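Local coordinates for putative branched chain amino acid ABC transporter, periplasmic amino acid-binding protein (Brucella ovis, PDB 4XFK) that probably binds branched-chain and related amino acids in the periplasm as the soluble receptor of an ABC amino-acid transport system, at residues 199-204 and 222-227; 228-233 and 252-257. The protein carries 1 engineered substitution. All blocks are in the same frame, centred on the assembly; numbering follows the deposited sequence. Where two conformers were deposited one is given.

Contact 1 of 2, residues 199-204 and 222-227; sequences QDFSPY and SNDLLL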
ATOM      1  N   GLN A 199       2.292 -10.010 -22.066  1.00 12.36           N
ATOM      2  CA  GLN A 199       2.759  -8.823 -22.784  1.00 13.47           C
ATOM      3  C   GLN A 199       1.687  -8.233 -23.686  1.00 15.17           C
ATOM      4  O   GLN A 199       1.847  -7.135 -24.218  1.00 20.39           O
ATOM      5  CB  GLN A 199       4.008  -9.146 -23.610  1.00 15.66           C
ATOM      6  CG  GLN A 199       5.182  -9.631 -22.782  1.00 18.22           C
ATOM      7  CD  GLN A 199       5.528  -8.682 -21.647  1.00 20.60           C
ATOM      8  OE1 GLN A 199       5.845  -7.513 -21.873  1.00 24.39           O
ATOM      9  NE2 GLN A 199       5.467  -9.182 -20.417  1.00 19.15           N
ATOM     10  N   ASP A 200       0.598  -8.971 -23.861  1.00 14.74           N
ATOM     11  CA  ASP A 200      -0.493  -8.536 -24.722  1.00 16.77           C
ATOM     12  C   ASP A 200      -1.820  -8.851 -24.053  1.00 15.11           C
ATOM     13  O   ASP A 200      -2.251 -10.006 -23.999  1.00 15.39           O
ATOM     14  CB  ASP A 200      -0.412  -9.235 -26.081  1.00 19.62           C
ATOM     15  CG  ASP A 200      -1.394  -8.670 -27.094  1.00 23.17           C
ATOM     16  OD1 ASP A 200      -2.341  -7.956 -26.701  1.00 22.94           O
ATOM     17  OD2 ASP A 200      -1.220  -8.942 -28.298  1.00 27.26           O
ATOM     18  N   PHE A 201      -2.473  -7.812 -23.547  1.00 12.80           N
ATOM     19  CA  PHE A 201      -3.728  -7.995 -22.837  1.00 11.75           C
ATOM     20  C   PHE A 201      -4.956  -7.909 -23.738  1.00 12.19           C
ATOM     21  O   PHE A 201      -6.084  -7.956 -23.252  1.00 12.80           O
ATOM     22  CB  PHE A 201      -3.835  -7.000 -21.680  1.00 11.17           C
ATOM     23  CG  PHE A 201      -3.115  -7.451 -20.436  1.00  9.94           C
ATOM     24  CD1 PHE A 201      -3.765  -8.242 -19.492  1.00 11.52           C
ATOM     25  CD2 PHE A 201      -1.786  -7.110 -20.220  1.00 10.87           C
ATOM     26  CE1 PHE A 201      -3.111  -8.669 -18.345  1.00 11.00           C
ATOM     27  CE2 PHE A 201      -1.130  -7.532 -19.076  1.00 11.09           C
ATOM     28  CZ  PHE A 201      -1.794  -8.316 -18.140  1.00 10.76           C
ATOM     29  N   SER A 202      -4.747  -7.800 -25.047  1.00 14.13           N
ATOM     30  CA  SER A 202      -5.881  -7.738 -25.972  1.00 16.51           C
ATOM     31  C   SER A 202      -6.948  -8.831 -25.787  1.00 15.13           C
ATOM     32  O   SER A 202      -8.140  -8.524 -25.804  1.00 14.89           O
ATOM     33  CB  SER A 202      -5.412  -7.671 -27.430  1.00 18.06           C
ATOM     34  OG  SER A 202      -4.700  -6.467 -27.659  1.00 22.66           O
ATOM     35  N   PRO A 203      -6.540 -10.106 -25.601  1.00 15.19           N
ATOM     36  CA  PRO A 203      -7.593 -11.123 -25.449  1.00 16.38           C
ATOM     37  C   PRO A 203      -8.409 -10.950 -24.168  1.00 15.21           C
ATOM     38  O   PRO A 203      -9.587 -11.323 -24.112  1.00 16.45           O
ATOM     39  CB  PRO A 203      -6.812 -12.439 -25.387  1.00 17.71           C
ATOM     40  CG  PRO A 203      -5.500 -12.139 -25.998  1.00 18.04           C
ATOM     41  CD  PRO A 203      -5.202 -10.715 -25.705  1.00 16.13           C
ATOM     42  N   TYR A 204      -7.789 -10.387 -23.138  1.00 13.44           N
ATOM     43  CA  TYR A 204      -8.489 -10.137 -21.883  1.00 13.85           C
ATOM     44  C   TYR A 204      -9.456  -8.970 -22.023  1.00 14.27           C
ATOM     45  O   TYR A 204     -10.578  -9.005 -21.507  1.00 14.50           O
ATOM     46  CB  TYR A 204      -7.484  -9.901 -20.751  1.00 14.39           C
ATOM     47  CG  TYR A 204      -6.674 -11.141 -20.461  1.00 15.96           C
ATOM     48  CD1 TYR A 204      -7.146 -12.106 -19.579  1.00 17.51           C
ATOM     49  CD2 TYR A 204      -5.459 -11.371 -21.101  1.00 16.50           C
ATOM     50  CE1 TYR A 204      -6.426 -13.251 -19.321  1.00 18.35           C
ATOM     51  CE2 TYR A 204      -4.731 -12.520 -20.853  1.00 17.66           C
ATOM     52  CZ  TYR A 204      -5.220 -13.454 -19.962  1.00 18.83           C
ATOM     53  OH  TYR A 204      -4.499 -14.594 -19.717  1.00 22.40           O
ATOM     54  N   SER A 222       2.070  -2.538 -11.784  1.00  7.40           N
ATOM     55  CA  SER A 222       3.203  -2.740 -12.690  1.00  8.44           C
ATOM     56  C   SER A 222       2.676  -3.006 -14.108  1.00  9.20           C
ATOM     57  O   SER A 222       1.642  -2.459 -14.509  1.00  8.92           O
ATOM     58  CB  SER A 222       4.112  -3.877 -12.187  1.00 10.56           C
ATOM     59  OG  SER A 222       5.317  -3.956 -12.935  1.00 13.04           O
ATOM     60  N   ASN A 223       3.370  -3.843 -14.870  1.00  9.41           N
ATOM     61  CA  ASN A 223       2.959  -4.127 -16.243  1.00 10.32           C
ATOM     62  C   ASN A 223       1.550  -4.697 -16.371  1.00  9.75           C
ATOM     63  O   ASN A 223       0.874  -4.461 -17.370  1.00  8.83           O
ATOM     64  CB  ASN A 223       3.973  -5.061 -16.903  1.00 12.04           C
ATOM     65  CG  ASN A 223       5.357  -4.492 -16.876  1.00 18.53           C
ATOM     66  OD1 ASN A 223       6.288  -5.095 -16.331  1.00 24.38           O
ATOM     67  ND2 ASN A 223       5.503  -3.301 -17.435  1.00 17.28           N
ATOM     68  N   ASP A 224       1.100  -5.426 -15.355  1.00  8.57           N
ATOM     69  CA  ASP A 224      -0.220  -6.039 -15.391  1.00  8.53           C
ATOM     70  C   ASP A 224      -1.342  -5.006 -15.373  1.00  7.83           C
ATOM     71  O   ASP A 224      -2.471  -5.333 -15.736  1.00  8.59           O
ATOM     72  CB  ASP A 224      -0.391  -7.026 -14.245  1.00  8.87           C
ATOM     73  CG  ASP A 224       0.378  -8.309 -14.462  1.00  9.20           C
ATOM     74  OD1 ASP A 224       0.793  -8.588 -15.610  1.00 10.42           O
ATOM     75  OD2 ASP A 224       0.549  -9.054 -13.483  1.00  9.83           O
ATOM     76  N   LEU A 225      -1.061  -3.782 -14.914  1.00  8.64           N
ATOM     77  CA  LEU A 225      -2.006  -2.684 -15.123  1.00  7.26           C
ATOM     78  C   LEU A 225      -1.589  -1.786 -16.295  1.00  7.75           C
ATOM     79  O   LEU A 225      -2.425  -1.424 -17.106  1.00  9.07           O
ATOM     80  CB  LEU A 225      -2.276  -1.868 -13.850  1.00  7.53           C
ATOM     81  CG  LEU A 225      -3.415  -0.841 -13.951  1.00  8.87           C
ATOM     82  CD1 LEU A 225      -4.705  -1.479 -14.473  1.00  9.91           C
ATOM     83  CD2 LEU A 225      -3.664  -0.192 -12.602  1.00  8.95           C
ATOM     84  N   LEU A 226      -0.301  -1.455 -16.404  1.00  8.87           N
ATOM     85  CA  LEU A 226       0.178  -0.597 -17.491  1.00  9.55           C
ATOM     86  C   LEU A 226      -0.214  -1.133 -18.869  1.00  8.20           C
ATOM     87  O   LEU A 226      -0.727  -0.392 -19.716  1.00  9.25           O
ATOM     88  CB  LEU A 226       1.701  -0.422 -17.406  1.00 12.33           C
ATOM     89  CG  LEU A 226       2.260   0.359 -16.211  1.00 15.81           C
ATOM     90  CD1 LEU A 226       3.751   0.086 -16.010  1.00 16.76           C
ATOM     91  CD2 LEU A 226       2.017   1.848 -16.387  1.00 16.11           C
ATOM     92  N   LEU A 227       0.022  -2.422 -19.096  1.00  9.06           N
ATOM     93  CA  LEU A 227      -0.233  -3.006 -20.411  1.00 10.27           C
ATOM     94  C   LEU A 227      -1.707  -3.328 -20.606  1.00  9.89           C
ATOM     95  O   LEU A 227      -2.200  -3.357 -21.734  1.00 12.00           O
ATOM     96  CB  LEU A 227       0.630  -4.247 -20.643  1.00 10.93           C
ATOM     97  CG  LEU A 227       2.141  -4.007 -20.644  1.00 12.16           C
ATOM     98  CD1 LEU A 227       2.883  -5.308 -20.910  1.00 13.19           C
ATOM     99  CD2 LEU A 227       2.536  -2.905 -21.644  1.00 13.54           C
TER
HETATM  100  O   HOH W   1      -1.328  -5.121 -23.710  1.00 16.63           O
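F201 reaches across to D224 and L227 with its ring. Its CB lies 4.0 Å from the carbonyl O of L227. CG stands anti to the carbonyl carbon (chi1 -83°), and the ring beyond it runs up against the start of helix 223-235. CD2 packs on L227 CB at 3.8 Å. CE2 lies 4.0 Å from both L227 CB and the backbone O of N223. CZ, at the tip, lies 3.6 Å from D224 OD1, which sits at the ring edge, in its plane. The carboxylate is turned 76° from the ring. Its other oxygen, OD2, accepts from the backbone N of N196. Helices 202-210 and 223-235 belong to the alternating strand-helix pattern of a periplasmic binding protein lobe, and F201 is the N-cap residue of the first. H193, on strand 186-193, meets the F201 ring edge to face. D200 OD1 accepts from S202 N, the first residue of helix 202-210, at 2.9 Å; this is an Asx turn. It also accepts from S202 OG. Q199 bends at chi2 and brings OE1 to 3.8 Å from L227 CD1, while its NE2 donates to K197 O. One water links the backbones: it accepts from F201 N and donates to L227 O at 2.8 Å.

Contact 2 of 2, residues 228-233 and 252-257; sequences LMKAAS and IGNAGA
S233 OG donates to the backbone O of A255 at 2.8 Å. OG stands anti to its own backbone N (chi1 -176°), and this places it beside A255 O. The donor sits well above the carbonyl plane, 61° out of it, with a C=O...OG angle of 117°. S233 CB is also close, 3.2 Å from the same oxygen and 3.6 Å from N254 O. G256 follows with positive phi.

One turn earlier, M229 folds over. In the conformer given, its chain bends at chi2 and chi3, and the terminal CE meets A255 CB at 4.0 Å. K230 does the reverse. Its CG is anti to the backbone N, the chain is extended from there, and the amine end leads away from helix 251-255. Its CB alone touches a side chain here, lying 4.0 Å from N254 ND2. That amide nitrogen probably donates to L226 O, on the preceding turn of the same helix as K230.

The backbones come close, with K230 and N254 CA atoms 5.0 Å apart. Helix 223-235 thus has helix 251-255 on this flank. L228, M229 and A232 rest on F241 of strand 240-243, while L228 and A231 pack on V205 of helix 202-210.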
ATOM      1  N   LEU A 228      -2.412  -3.565 -19.503  1.00  9.82           N
ATOM      2  CA  LEU A 228      -3.855  -3.740 -19.549  1.00 10.16           C
ATOM      3  C   LEU A 228      -4.521  -2.430 -19.990  1.00 10.43           C
ATOM      4  O   LEU A 228      -5.415  -2.434 -20.845  1.00 11.09           O
ATOM      5  CB  LEU A 228      -4.374  -4.195 -18.182  1.00 11.69           C
ATOM      6  CG  LEU A 228      -5.889  -4.358 -18.034  1.00 11.59           C
ATOM      7  CD1 LEU A 228      -6.485  -5.283 -19.099  1.00 13.31           C
ATOM      8  CD2 LEU A 228      -6.224  -4.858 -16.623  1.00 11.98           C
ATOM      9  N   MET A 229      -4.084  -1.310 -19.413  1.00  9.95           N
ATOM     10  CA  MET A 229      -4.595   0.005 -19.804  0.63  9.56           C
ATOM     11  C   MET A 229      -4.301   0.294 -21.273  1.00  9.84           C
ATOM     12  O   MET A 229      -5.149   0.811 -21.999  1.00 12.03           O
ATOM     13  CB  MET A 229      -4.001   1.115 -18.929  0.63 11.50           C
ATOM     14  CG  MET A 229      -4.440   1.077 -17.473  0.63 11.34           C
ATOM     15  SD  MET A 229      -6.234   1.035 -17.250  0.63 12.93           S
ATOM     16  CE  MET A 229      -6.694   2.686 -17.789  0.63 13.85           C
ATOM     17  N   LYS A 230      -3.092  -0.038 -21.714  1.00 10.63           N
ATOM     18  CA  LYS A 230      -2.723   0.179 -23.109  1.00 11.61           C
ATOM     19  C   LYS A 230      -3.626  -0.607 -24.065  1.00 11.79           C
ATOM     20  O   LYS A 230      -4.086  -0.080 -25.082  1.00 12.62           O
ATOM     21  CB  LYS A 230      -1.257  -0.189 -23.337  1.00 12.88           C
ATOM     22  CG  LYS A 230      -0.771   0.105 -24.741  1.00 17.28           C
ATOM     23  CD  LYS A 230       0.728  -0.054 -24.850  1.00 21.22           C
ATOM     24  CE  LYS A 230       1.188   0.234 -26.268  1.00 24.54           C
ATOM     25  NZ  LYS A 230       2.667   0.297 -26.348  1.00 27.77           N
ATOM     26  N   ALA A 231      -3.873  -1.872 -23.738  1.00 12.43           N
ATOM     27  CA  ALA A 231      -4.752  -2.711 -24.549  1.00 11.41           C
ATOM     28  C   ALA A 231      -6.182  -2.174 -24.537  1.00 10.61           C
ATOM     29  O   ALA A 231      -6.856  -2.167 -25.571  1.00 12.74           O
ATOM     30  CB  ALA A 231      -4.713  -4.153 -24.064  1.00 12.68           C
ATOM     31  N   ALA A 232      -6.642  -1.719 -23.372  1.00 10.44           N
ATOM     32  CA  ALA A 232      -7.969  -1.116 -23.257  1.00 11.57           C
ATOM     33  C   ALA A 232      -8.066   0.111 -24.156  1.00 11.09           C
ATOM     34  O   ALA A 232      -9.062   0.301 -24.856  1.00 12.43           O
ATOM     35  CB  ALA A 232      -8.273  -0.751 -21.805  1.00 11.55           C
ATOM     36  N   SER A 233      -7.015   0.925 -24.160  1.00 11.44           N
ATOM     37  CA  SER A 233      -6.983   2.121 -24.994  1.00 12.88           C
ATOM     38  C   SER A 233      -7.045   1.769 -26.481  1.00 12.09           C
ATOM     39  O   SER A 233      -7.815   2.363 -27.240  1.00 13.48           O
ATOM     40  CB  SER A 233      -5.725   2.940 -24.703  1.00 14.41           C
ATOM     41  OG  SER A 233      -5.729   4.143 -25.451  1.00 15.89           O
ATOM     42  N   ILE A 252      -1.805   6.548 -16.801  1.00 10.19           N
ATOM     43  CA  ILE A 252      -2.650   7.542 -17.456  1.00 10.31           C
ATOM     44  C   ILE A 252      -2.129   7.876 -18.852  1.00 11.64           C
ATOM     45  O   ILE A 252      -2.917   8.015 -19.790  1.00 12.74           O
ATOM     46  CB  ILE A 252      -2.843   8.790 -16.572  1.00  9.84           C
ATOM     47  CG1 ILE A 252      -3.479   8.375 -15.245  1.00 10.49           C
ATOM     48  CG2 ILE A 252      -3.691   9.842 -17.294  1.00 11.94           C
ATOM     49  CD1 ILE A 252      -4.705   7.499 -15.403  1.00 11.57           C
ATOM     50  N   GLY A 253      -0.811   7.960 -19.004  1.00 10.74           N
ATOM     51  CA  GLY A 253      -0.228   8.097 -20.324  1.00 11.26           C
ATOM     52  C   GLY A 253      -0.650   6.944 -21.225  1.00 11.32           C
ATOM     53  O   GLY A 253      -1.054   7.150 -22.371  1.00 12.74           O
ATOM     54  N   ASN A 254      -0.584   5.721 -20.709  1.00 10.92           N
ATOM     55  CA  ASN A 254      -0.961   4.557 -21.502  1.00 10.41           C
ATOM     56  C   ASN A 254      -2.449   4.518 -21.828  1.00 10.81           C
ATOM     57  O   ASN A 254      -2.851   3.946 -22.839  1.00 12.11           O
ATOM     58  CB  ASN A 254      -0.551   3.259 -20.808  1.00 11.21           C
ATOM     59  CG  ASN A 254       0.885   2.880 -21.080  1.00 15.22           C
ATOM     60  OD1 ASN A 254       1.680   3.689 -21.564  1.00 17.07           O
ATOM     61  ND2 ASN A 254       1.230   1.644 -20.760  1.00 17.27           N
ATOM     62  N   ALA A 255      -3.266   5.120 -20.968  1.00 11.16           N
ATOM     63  CA  ALA A 255      -4.710   5.189 -21.193  1.00 11.73           C
ATOM     64  C   ALA A 255      -5.054   5.961 -22.457  1.00 11.79           C
ATOM     65  O   ALA A 255      -6.068   5.684 -23.094  1.00 13.17           O
ATOM     66  CB  ALA A 255      -5.406   5.815 -19.990  1.00 12.59           C
ATOM     67  N   GLY A 256      -4.212   6.932 -22.805  1.00 12.00           N
ATOM     68  CA  GLY A 256      -4.424   7.733 -23.994  1.00 12.56           C
ATOM     69  C   GLY A 256      -5.837   8.272 -24.066  1.00 12.26           C
ATOM     70  O   GLY A 256      -6.330   8.895 -23.119  1.00 14.64           O
ATOM     71  N   ALA A 257      -6.510   7.966 -25.174  1.00 12.62           N
ATOM     72  CA  ALA A 257      -7.825   8.515 -25.487  1.00 12.36           C
ATOM     73  C   ALA A 257      -8.943   8.120 -24.516  1.00 12.73           C
ATOM     74  O   ALA A 257      -9.987   8.771 -24.486  1.00 15.68           O
ATOM     75  CB  ALA A 257      -8.216   8.149 -26.919  1.00 13.69           C
TER

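In the fold
Contacts 1 and 2 lie in series along the chain, and their centres are 10 Å apart. Both use helix 223-235: contact 1 takes its first turn and contact 2 the following ones. The contacts tie this helix to the loop that leads into helix 202-210 and to helix 251-255, all in the same lobe. The three helices alternate with parallel strands 215-218, 240-243 and 263-266, which are neighbours in the mixed sheet. The contacts also touch directly: A231 CB packs on the backbone of F201 and S202. A bound sodium ion is about 13 Å from the D224 side chain, and neither contact builds the sodium site at Y31, G85 and G116.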